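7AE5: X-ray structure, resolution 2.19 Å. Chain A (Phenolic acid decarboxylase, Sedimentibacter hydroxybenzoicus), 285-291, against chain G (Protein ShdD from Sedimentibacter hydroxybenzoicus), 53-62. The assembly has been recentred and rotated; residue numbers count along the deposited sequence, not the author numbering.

Chain A 285-291: GARLQCE
Chain G, residues 53-62: KIANMGVIPP

How does chain A approach chain G at A:Gly285 to A:Arg287? A:Gly285 makes no contact, and A:Ala286 (phi/psi -70/137) leads into a strand that begins at A:Arg287 (-141/163). G:Met57 (-69/143), in the loop that follows the helical residues G:Ile54 and G:Ala55, sends its side chain (chi1 -143°, chi2 t, chi3 -92°) to this stretch of backbone. Its flexible thioether lies along the backbone: G:Met57 SD is 3.6 Å from A:Ala286 O and 3.6 Å from A:Arg287 CA, while G:Met57 CE sits 4.1 Å from A:Ala286 CB. A:Arg287 (m, m, t, chi4 -92°) folds back, A:Arg287 NH1 donating to A:Ala286 O at 3.0 Å; a CB on A:Gly285 would clash with that NH1.

What fixes the register at A:Leu288? A single beta bridge pairs it with G:Val59, A:Leu288 CA to G:Val59 CA 4.5 Å. A:Leu288 N donates to G:Gly58 O (3.0 Å, 160°), and G:Ile60 N donates to A:Leu288 O (2.8 Å, 172°). The two segments run parallel, A:Arg287 beside G:Gly58 and A:Gln289 beside G:Ile60. G:Gly58 (-68/140), G:Val59 (-106/118) and G:Ile60 (-121/111) are extended.

Why does leucine suit this position? A:Leu288 (-83/109; m, t) points toward chain G and has the largest covered area, 108 of the 460 Å² buried in total. A:Leu288 CG lies 4.2 Å from G:Met57 CB and A:Leu288 CB 4.1 Å from G:Val59 CB (chi1 p), so its apolar side chain packs against both.

How does the contact end? A:Gln289 CA (-122/177; m, chi2 -122°, chi3 47°) makes a CA-H...O contact with G:Ile60 O at 3.6 Å; its CA-to-CB bond points away, but the side-chain end comes nearer, A:Gln289 OE1 lying 3.9 Å from G:Ile60 CB, where that side chain's model stops. A:Cys290 SG (-79/161; m) rests on G:Pro61 CD, 3.7 Å; the G:Ile60–G:Pro61 (-89/179) peptide bond is cis. A:Glu291 (-125/147) is out of reach.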

# COMPACT_ATOMS: atom_id res chain seq x y z
N GLY A 285 7.90 -20.93 -29.03
CA GLY A 285 9.28 -21.09 -29.43
C GLY A 285 9.46 -22.44 -30.11
O GLY A 285 8.71 -23.38 -29.87
N ALA A 286 10.45 -22.51 -30.99
CA ALA A 286 10.80 -23.79 -31.60
C ALA A 286 11.43 -24.70 -30.56
O ALA A 286 12.25 -24.26 -29.74
CB ALA A 286 11.75 -23.58 -32.78
N ARG A 287 11.03 -25.97 -30.57
CA ARG A 287 11.57 -26.96 -29.65
C ARG A 287 11.76 -28.27 -30.39
O ARG A 287 11.20 -28.48 -31.48
CB ARG A 287 10.65 -27.18 -28.44
CG ARG A 287 10.36 -25.93 -27.62
CD ARG A 287 11.56 -25.50 -26.79
NE ARG A 287 11.20 -24.48 -25.82
CZ ARG A 287 11.29 -23.17 -26.04
NH1 ARG A 287 11.73 -22.69 -27.19
NH2 ARG A 287 10.92 -22.33 -25.08
N LEU A 288 12.56 -29.15 -29.80
CA LEU A 288 12.69 -30.52 -30.30
C LEU A 288 11.53 -31.33 -29.75
O LEU A 288 11.47 -31.63 -28.55
CB LEU A 288 14.03 -31.12 -29.90
CG LEU A 288 15.26 -30.56 -30.61
CD1 LEU A 288 16.54 -31.11 -29.99
CD2 LEU A 288 15.22 -30.88 -32.09
N GLN A 289 10.59 -31.69 -30.62
CA GLN A 289 9.38 -32.40 -30.23
C GLN A 289 9.29 -33.72 -30.99
O GLN A 289 10.13 -34.03 -31.84
CB GLN A 289 8.14 -31.53 -30.47
CG GLN A 289 8.28 -30.12 -29.93
CD GLN A 289 7.20 -29.77 -28.92
OE1 GLN A 289 6.91 -30.55 -28.01
NE2 GLN A 289 6.61 -28.59 -29.07
N CYS A 290 8.25 -34.49 -30.68
CA CYS A 290 8.12 -35.83 -31.22
C CYS A 290 7.58 -35.79 -32.65
O CYS A 290 7.00 -34.79 -33.10
CB CYS A 290 7.20 -36.67 -30.34
SG CYS A 290 7.83 -36.97 -28.67
N GLU A 291 7.78 -36.90 -33.36
CA GLU A 291 7.30 -37.06 -34.72
C GLU A 291 6.44 -38.32 -34.81
O GLU A 291 6.68 -39.31 -34.11
CB GLU A 291 8.46 -37.15 -35.72
CG GLU A 291 8.73 -35.84 -36.45
CD GLU A 291 9.75 -35.99 -37.55
OE1 GLU A 291 10.45 -34.99 -37.85
OE2 GLU A 291 9.86 -37.09 -38.12
N LYS G 53 22.13 -23.19 -31.97
CA LYS G 53 20.80 -23.08 -31.38
C LYS G 53 20.05 -24.40 -31.46
O LYS G 53 19.35 -24.79 -30.51
CB LYS G 53 20.00 -21.97 -32.07
CG LYS G 53 20.35 -20.57 -31.58
CD LYS G 53 20.34 -19.57 -32.72
CE LYS G 53 20.92 -18.23 -32.29
NZ LYS G 53 21.29 -17.37 -33.46
N ILE G 54 20.17 -25.12 -32.58
CA ILE G 54 19.52 -26.41 -32.71
C ILE G 54 20.11 -27.42 -31.73
O ILE G 54 19.38 -28.18 -31.09
CB ILE G 54 19.62 -26.92 -34.17
CG1 ILE G 54 19.08 -25.86 -35.14
CG2 ILE G 54 18.87 -28.23 -34.33
CD1 ILE G 54 19.08 -26.31 -36.58
N ALA G 55 21.44 -27.43 -31.61
CA ALA G 55 22.08 -28.35 -30.67
C ALA G 55 21.73 -28.01 -29.23
O ALA G 55 21.64 -28.91 -28.38
CB ALA G 55 23.59 -28.34 -30.87
N ASN G 56 21.52 -26.73 -28.93
CA ASN G 56 21.17 -26.28 -27.59
C ASN G 56 19.67 -26.24 -27.34
O ASN G 56 19.25 -25.84 -26.25
CB ASN G 56 21.77 -24.89 -27.33
CG ASN G 56 23.21 -24.95 -26.86
OD1 ASN G 56 23.92 -23.95 -26.88
ND2 ASN G 56 23.64 -26.13 -26.43
N MET G 57 18.86 -26.63 -28.32
CA MET G 57 17.42 -26.53 -28.19
C MET G 57 16.90 -27.52 -27.16
O MET G 57 17.39 -28.65 -27.05
CB MET G 57 16.75 -26.78 -29.54
CG MET G 57 15.53 -25.92 -29.80
SD MET G 57 14.68 -26.42 -31.31
CE MET G 57 15.47 -25.37 -32.52
N GLY G 58 15.89 -27.09 -26.40
CA GLY G 58 15.28 -27.98 -25.43
C GLY G 58 14.52 -29.10 -26.11
O GLY G 58 13.84 -28.90 -27.12
N VAL G 59 14.63 -30.30 -25.54
CA VAL G 59 14.03 -31.50 -26.08
C VAL G 59 12.84 -31.87 -25.21
O VAL G 59 12.99 -32.14 -24.01
CB VAL G 59 15.05 -32.65 -26.19
CG1 VAL G 59 15.87 -32.77 -24.91
CG2 VAL G 59 14.33 -33.95 -26.50
N ILE G 60 11.65 -31.86 -25.80
CA ILE G 60 10.41 -32.10 -25.05
C ILE G 60 9.67 -33.29 -25.61
O ILE G 60 9.14 -33.23 -26.74
CB ILE G 60 9.51 -30.85 -25.08
N PRO G 61 9.60 -34.41 -24.88
CA PRO G 61 10.19 -34.65 -23.58
C PRO G 61 11.60 -35.22 -23.69
O PRO G 61 12.07 -35.40 -24.80
CB PRO G 61 9.23 -35.65 -22.95
CG PRO G 61 8.36 -36.18 -24.12
CD PRO G 61 8.96 -35.66 -25.36
N PRO G 62 12.28 -35.48 -22.57
CA PRO G 62 13.55 -36.20 -22.65
C PRO G 62 13.32 -37.65 -23.07
O PRO G 62 12.42 -38.33 -22.57
CB PRO G 62 14.11 -36.11 -21.23
CG PRO G 62 12.92 -35.85 -20.37
CD PRO G 62 12.02 -34.99 -21.20